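Local coordinates for CBS domain containing membrane protein (Sphaerobacter thermophilus, PDB 4ESY) that probably serves as a regulatory, ligand-sensing module, its paired CBS domains forming the C-terminal part of a longer membrane-associated protein, at the interface of chains A and B. Sequence-based numbering; all coordinates share one arbitrary frame. Chains: chain A, CBS domain containing membrane protein; chain B, CBS domain containing membrane protein.

Contact 1: the interface of chains A and B. Residues chain A 7, 11, 14; chain B 90, 93-94, 98.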
loop_
_atom_site.group_PDB
_atom_site.type_symbol
_atom_site.label_atom_id
_atom_site.label_comp_id
_atom_site.label_asym_id
_atom_site.label_seq_id
_atom_site.Cartn_x
_atom_site.Cartn_y
_atom_site.Cartn_z
ATOM N N ARG A 7 9.727 -28.163 -9.751
ATOM C CA ARG A 7 9.433 -27.070 -10.655
ATOM C C ARG A 7 9.240 -25.759 -9.872
ATOM O O ARG A 7 9.784 -24.706 -10.237
ATOM C CB ARG A 7 8.180 -27.433 -11.452
ATOM C CG ARG A 7 8.035 -26.722 -12.751
ATOM C CD ARG A 7 6.973 -27.419 -13.596
ATOM N NE ARG A 7 6.879 -26.833 -14.927
ATOM C CZ ARG A 7 6.123 -27.316 -15.907
ATOM N NH1 ARG A 7 5.376 -28.406 -15.716
ATOM N NH2 ARG A 7 6.112 -26.698 -17.083
ATOM N N ILE A 11 11.671 -22.163 -9.680
ATOM C CA ILE A 11 11.106 -20.823 -9.857
ATOM C C ILE A 11 11.366 -19.939 -8.626
ATOM O O ILE A 11 11.810 -18.811 -8.755
ATOM C CB ILE A 11 9.598 -20.878 -10.066
ATOM C CG1 ILE A 11 9.247 -21.811 -11.221
ATOM C CG2 ILE A 11 9.009 -19.470 -10.285
ATOM C CD1 ILE A 11 9.681 -21.332 -12.552
ATOM N N ALA A 14 15.070 -18.924 -8.522
ATOM C CA ALA A 14 15.294 -17.948 -9.582
ATOM C C ALA A 14 14.807 -16.554 -9.185
ATOM O O ALA A 14 15.464 -15.531 -9.430
ATOM C CB ALA A 14 14.539 -18.402 -10.839
ATOM N N ILE B 90 13.914 -16.809 -15.611
ATOM C CA ILE B 90 13.149 -18.048 -15.664
ATOM C C ILE B 90 13.045 -18.466 -17.132
ATOM O O ILE B 90 12.639 -17.661 -17.975
ATOM C CB ILE B 90 11.733 -17.780 -15.112
ATOM C CG1 ILE B 90 11.822 -17.194 -13.691
ATOM C CG2 ILE B 90 10.898 -19.023 -15.115
ATOM C CD1 ILE B 90 10.482 -16.823 -13.050
ATOM N N PRO B 93 9.749 -21.965 -21.135
ATOM C CA PRO B 93 8.681 -22.947 -20.883
ATOM C C PRO B 93 8.104 -22.828 -19.463
ATOM O O PRO B 93 6.931 -23.111 -19.257
ATOM C CB PRO B 93 9.388 -24.299 -21.055
ATOM C CG PRO B 93 10.592 -24.009 -21.870
ATOM C CD PRO B 93 11.019 -22.618 -21.495
ATOM N N GLU B 94 8.918 -22.391 -18.506
ATOM C CA GLU B 94 8.458 -22.287 -17.132
ATOM C C GLU B 94 7.544 -21.084 -16.935
ATOM O O GLU B 94 6.587 -21.159 -16.175
ATOM C CB GLU B 94 9.638 -22.239 -16.155
ATOM C CG GLU B 94 10.458 -23.515 -16.153
ATOM C CD GLU B 94 9.570 -24.744 -16.021
ATOM O OE1 GLU B 94 8.790 -24.821 -15.036
ATOM O OE2 GLU B 94 9.628 -25.611 -16.923
ATOM N N LEU B 98 3.495 -20.991 -15.848
ATOM C CA LEU B 98 2.861 -20.070 -14.919
ATOM C C LEU B 98 1.603 -19.446 -15.520
ATOM O O LEU B 98 0.554 -19.415 -14.881
ATOM C CB LEU B 98 3.857 -18.989 -14.482
ATOM C CG LEU B 98 5.022 -19.531 -13.656
ATOM C CD1 LEU B 98 5.960 -18.382 -13.254
ATOM C CD2 LEU B 98 4.495 -20.291 -12.428
HETATM O O HOH W 1 10.568 -24.326 -12.917
#
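A:Arg7 reaches from the N-terminal helix 2-16 of one CBS-pair module to B:Glu94 on helix 92-102 of the other, forming a salt bridge that is also a hydrogen bond. The NE N-H meets carboxylate oxygen OE1 at 2.8 Å, 159° at the hydrogen. OE1 lies at the guanidinium edge, nearly in its plane, and accepts through its syn lone pair. The two flat groups are turned 49° apart, and the terminal NH2 stays 3.7 Å from OE2, so the pairing is one-pronged. Water 1 gives OE1 a second partner at 2.8 Å and also binds the A:Arg7 backbone O, tying the carboxylate to the helix that carries the arginine. An alanine in place of A:Arg7 would probably leave the B:Glu94 carboxylate without its charged mate, held across the contact mainly through water. One turn along, A:Ile11 rests its CD1 methyl against B:Ile90 CG2 and B:Glu94 CB, 3.7 Å from each. The two isoleucines cross at about a right angle, and A:Ile11 CG2 touches B:Ile90 CD1 at 4.1 Å. B:Glu94 is bent at its second torsion (chi2 -49°), which swings the carboxylate toward the arginine while CB stays against A:Ile11. B:Leu98 and A:Ala14 border this apolar patch.

Contact 2: the interface of chains A and B. Residues chain A 14-15, 18, 159; chain B 86, 89-90.
A:Ala14, still helical near the end of helix 2-16 (phi/psi -56°/-42°), turns its CB toward the backbone O of B:Ala89 at 3.7 Å, in the non-helical stretch where the backbone of B:Ile90 is extended. This is an apolar patch of the CBS-module interface: no nitrogen or oxygen of one chain comes within bonding reach of the other, so fit and burial hold it. A:Val18 meets B:Ala89 tip to tip, its CG2 3.8 Å from the alanine CB. That branch stands anti to the carbonyl carbon, whereas CG1 is anti to the backbone N and takes no part in this touch. B:Ala89 thus offers its methyl to the valine and its carbonyl oxygen to the alanine. B:Ile90 points its extended arm (chi2 177°) toward A:Ile15, CD1 to CG1 4.2 Å. The patch thins out at A:Leu159 and B:Leu86, whose CD2 methyls face each other at 4.4 Å. The site gathers the last turn of the N-terminal helix, the following A:Val18 and the C-terminal A:Leu159, beyond helix 153-156, against the segment that runs from B:Leu86, at the end of helix 83-86, toward helix 92-102.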
loop_
_atom_site.group_PDB
_atom_site.type_symbol
_atom_site.label_atom_id
_atom_site.label_comp_id
_atom_site.label_asym_id
_atom_site.label_seq_id
_atom_site.Cartn_x
_atom_site.Cartn_y
_atom_site.Cartn_z
ATOM N N ALA A 14 15.070 -18.924 -8.522
ATOM C CA ALA A 14 15.294 -17.948 -9.582
ATOM C C ALA A 14 14.807 -16.554 -9.185
ATOM O O ALA A 14 15.464 -15.531 -9.430
ATOM C CB ALA A 14 14.539 -18.402 -10.839
ATOM N N ILE A 15 13.648 -16.520 -8.550
ATOM C CA ILE A 15 13.070 -15.246 -8.167
ATOM C C ILE A 15 13.909 -14.585 -7.080
ATOM O O ILE A 15 14.115 -13.397 -7.144
ATOM C CB ILE A 15 11.596 -15.400 -7.766
ATOM C CG1 ILE A 15 10.766 -15.586 -9.040
ATOM C CG2 ILE A 15 11.105 -14.181 -6.997
ATOM C CD1 ILE A 15 9.305 -15.905 -8.792
ATOM N N VAL A 18 16.897 -12.528 -8.531
ATOM C CA VAL A 18 16.670 -11.334 -9.347
ATOM C C VAL A 18 17.310 -10.101 -8.669
ATOM O O VAL A 18 17.136 -9.880 -7.468
ATOM C CB VAL A 18 15.172 -11.118 -9.564
ATOM C CG1 VAL A 18 14.885 -9.707 -10.115
ATOM C CG2 VAL A 18 14.600 -12.219 -10.471
ATOM N N LEU A 159 6.216 -11.084 -5.827
ATOM C CA LEU A 159 7.237 -12.070 -6.184
ATOM C C LEU A 159 7.364 -13.256 -5.264
ATOM O O LEU A 159 7.614 -14.367 -5.724
ATOM C CB LEU A 159 8.607 -11.378 -6.152
ATOM C CG LEU A 159 8.748 -10.284 -7.186
ATOM C CD1 LEU A 159 10.001 -9.476 -6.859
ATOM C CD2 LEU A 159 8.863 -10.971 -8.506
ATOM N N LEU B 86 11.118 -11.008 -15.944
ATOM C CA LEU B 86 11.129 -12.312 -15.307
ATOM C C LEU B 86 11.711 -13.417 -16.174
ATOM O O LEU B 86 12.389 -14.313 -15.656
ATOM C CB LEU B 86 9.743 -12.685 -14.805
ATOM C CG LEU B 86 9.376 -11.884 -13.554
ATOM C CD1 LEU B 86 8.083 -12.410 -12.940
ATOM C CD2 LEU B 86 10.525 -11.895 -12.529
ATOM N N ALA B 89 15.203 -14.365 -15.872
ATOM C CA ALA B 89 15.467 -15.186 -14.695
ATOM C C ALA B 89 14.985 -16.632 -14.851
ATOM O O ALA B 89 15.553 -17.545 -14.285
ATOM C CB ALA B 89 14.812 -14.555 -13.474
ATOM N N ILE B 90 13.914 -16.809 -15.611
ATOM C CA ILE B 90 13.149 -18.048 -15.664
ATOM C C ILE B 90 13.045 -18.466 -17.132
ATOM O O ILE B 90 12.639 -17.661 -17.975
ATOM C CB ILE B 90 11.733 -17.780 -15.112
ATOM C CG1 ILE B 90 11.822 -17.194 -13.691
ATOM C CG2 ILE B 90 10.898 -19.023 -15.115
ATOM C CD1 ILE B 90 10.482 -16.823 -13.050
#

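Contact 3: the interface of chains A and B. Residues chain A 71, 76-78, 86, 90; chain B 15, 158-159.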
loop_
_atom_site.group_PDB
_atom_site.type_symbol
_atom_site.label_atom_id
_atom_site.label_comp_id
_atom_site.label_asym_id
_atom_site.label_seq_id
_atom_site.Cartn_x
_atom_site.Cartn_y
_atom_site.Cartn_z
ATOM N N LEU A 71 1.010 12.850 10.577
ATOM C CA LEU A 71 0.332 12.827 11.902
ATOM C C LEU A 71 1.300 13.155 13.027
ATOM O O LEU A 71 0.895 13.591 14.103
ATOM C CB LEU A 71 -0.285 11.459 12.146
ATOM C CG LEU A 71 -1.246 10.960 11.052
ATOM C CD1 LEU A 71 -1.564 9.460 11.273
ATOM C CD2 LEU A 71 -2.489 11.761 11.106
ATOM N N PRO A 76 -3.572 15.673 9.477
ATOM C CA PRO A 76 -3.967 14.439 8.794
ATOM C C PRO A 76 -3.695 14.639 7.277
ATOM O O PRO A 76 -4.144 15.634 6.692
ATOM C CB PRO A 76 -5.473 14.339 9.131
ATOM C CG PRO A 76 -5.938 15.755 9.112
ATOM C CD PRO A 76 -4.708 16.613 9.575
ATOM N N PHE A 77 -2.938 13.740 6.657
ATOM C CA PHE A 77 -2.582 13.914 5.225
ATOM C C PHE A 77 -3.841 14.133 4.334
ATOM O O PHE A 77 -3.794 14.825 3.326
ATOM C CB PHE A 77 -1.789 12.711 4.714
ATOM C CG PHE A 77 -1.379 12.822 3.250
ATOM C CD1 PHE A 77 -0.157 13.407 2.890
ATOM C CD2 PHE A 77 -2.209 12.374 2.267
ATOM C CE1 PHE A 77 0.212 13.517 1.530
ATOM C CE2 PHE A 77 -1.836 12.481 0.899
ATOM C CZ PHE A 77 -0.637 13.062 0.548
ATOM N N TRP A 78 -4.971 13.587 4.766
ATOM C CA TRP A 78 -6.223 13.643 3.991
ATOM C C TRP A 78 -6.706 15.076 3.724
ATOM O O TRP A 78 -7.422 15.340 2.745
ATOM C CB TRP A 78 -7.335 12.816 4.673
ATOM C CG TRP A 78 -8.245 12.178 3.647
ATOM C CD1 TRP A 78 -7.853 11.554 2.488
ATOM C CD2 TRP A 78 -9.682 12.186 3.635
ATOM N NE1 TRP A 78 -8.961 11.142 1.778
ATOM C CE2 TRP A 78 -10.094 11.518 2.457
ATOM C CE3 TRP A 78 -10.659 12.680 4.511
ATOM C CZ2 TRP A 78 -11.447 11.326 2.128
ATOM C CZ3 TRP A 78 -11.994 12.491 4.196
ATOM C CH2 TRP A 78 -12.383 11.805 3.016
ATOM N N LEU A 86 -13.685 16.994 4.786
ATOM C CA LEU A 86 -13.285 17.173 6.172
ATOM C C LEU A 86 -13.849 18.442 6.802
ATOM O O LEU A 86 -14.136 18.474 8.006
ATOM C CB LEU A 86 -11.766 17.101 6.316
ATOM C CG LEU A 86 -11.222 15.667 6.211
ATOM C CD1 LEU A 86 -9.674 15.606 6.447
ATOM C CD2 LEU A 86 -11.926 14.708 7.161
ATOM N N ILE A 90 -14.981 19.368 10.636
ATOM C CA ILE A 90 -14.127 20.298 11.365
ATOM C C ILE A 90 -14.447 21.721 10.919
ATOM O O ILE A 90 -14.480 21.991 9.719
ATOM C CB ILE A 90 -12.670 20.031 10.999
ATOM C CG1 ILE A 90 -12.347 18.543 11.116
ATOM C CG2 ILE A 90 -11.726 20.820 11.864
ATOM C CD1 ILE A 90 -10.948 18.155 10.565
ATOM N N ILE B 15 -12.512 13.735 13.723
ATOM C CA ILE B 15 -12.095 12.813 12.665
ATOM C C ILE B 15 -12.635 11.410 12.928
ATOM O O ILE B 15 -13.100 10.763 12.005
ATOM C CB ILE B 15 -10.557 12.845 12.491
ATOM C CG1 ILE B 15 -10.203 14.119 11.756
ATOM C CG2 ILE B 15 -10.014 11.608 11.768
ATOM C CD1 ILE B 15 -8.718 14.403 11.643
ATOM N N LYS B 158 -4.054 8.245 6.727
ATOM C CA LYS B 158 -4.234 9.614 6.229
ATOM C C LYS B 158 -5.090 10.464 7.170
ATOM O O LYS B 158 -5.129 11.688 7.045
ATOM C CB LYS B 158 -4.885 9.587 4.840
ATOM C CG LYS B 158 -3.984 8.995 3.733
ATOM C CD LYS B 158 -4.783 8.823 2.470
ATOM C CE LYS B 158 -3.884 8.407 1.329
ATOM N NZ LYS B 158 -4.710 8.227 0.137
ATOM N N LEU B 159 -5.744 9.800 8.119
ATOM C CA LEU B 159 -6.679 10.435 9.055
ATOM C C LEU B 159 -6.269 10.340 10.511
ATOM O O LEU B 159 -6.404 11.307 11.249
ATOM C CB LEU B 159 -8.061 9.795 8.920
ATOM C CG LEU B 159 -8.699 10.068 7.564
ATOM C CD1 LEU B 159 -9.883 9.148 7.335
ATOM C CD2 LEU B 159 -9.142 11.484 7.597
#
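The backbone O of B:Lys158 accepts a hydrogen bond from the A:Trp78 backbone N at 3.0 Å, 162° at the hydrogen. A:Phe77 N is equally near, but its N-H points away and makes no bond. Around this link the CBS modules pack through carbon. B:Leu159, its CG anti to the carbonyl carbon (chi1 -66°), brings its CD2 methyl onto A:Trp78 at two places, ring atom CE3 at 3.6 Å and CB at 3.7 Å, the two side chains lying alongside and pointing the same way. Within chain A, A:Leu86 CD2 sits at the edge of the indole, in its plane, and probably limits its swing. The extended B:Lys158 chain runs parallel to A:Phe77 and crosses A:Trp78 at about a right angle. Its aliphatic carbons lean on both aromatic residues, CG on A:Phe77 CD2 and CD on A:Trp78 CD1, each 4.1 Å away. A:Pro76 places CB over the B:Lys158 carbonyl oxygen at 3.4 Å, while its CG meets B:Ile15 CD1 at 4.0 Å. The site joins the loop between 3-10 helix 67-73 and helix 79-86 of chain A to the chain B segment just beyond helix 153-157, with B:Ile15 of helix 2-17 at its margin.

Contacts 1 and 2 adjoin, their C-alpha centres about 8 Å apart; they share A:Ala14 and B:Ile90 and form one strip along the N-terminal helix of chain A. The C-alpha centre of contact 3 lies about 45 Å from that of contact 1 and about 40 Å from that of contact 2, at the opposite end of the pair. There the roles swap: Ile15 and Leu159 come from chain B, while Leu86 and Ile90 come from chain A, in a roughly twofold arrangement. Each chain thus extends its N-terminal helix onto its partner, which suits a dimer, though the structure alone does not show it to be biological.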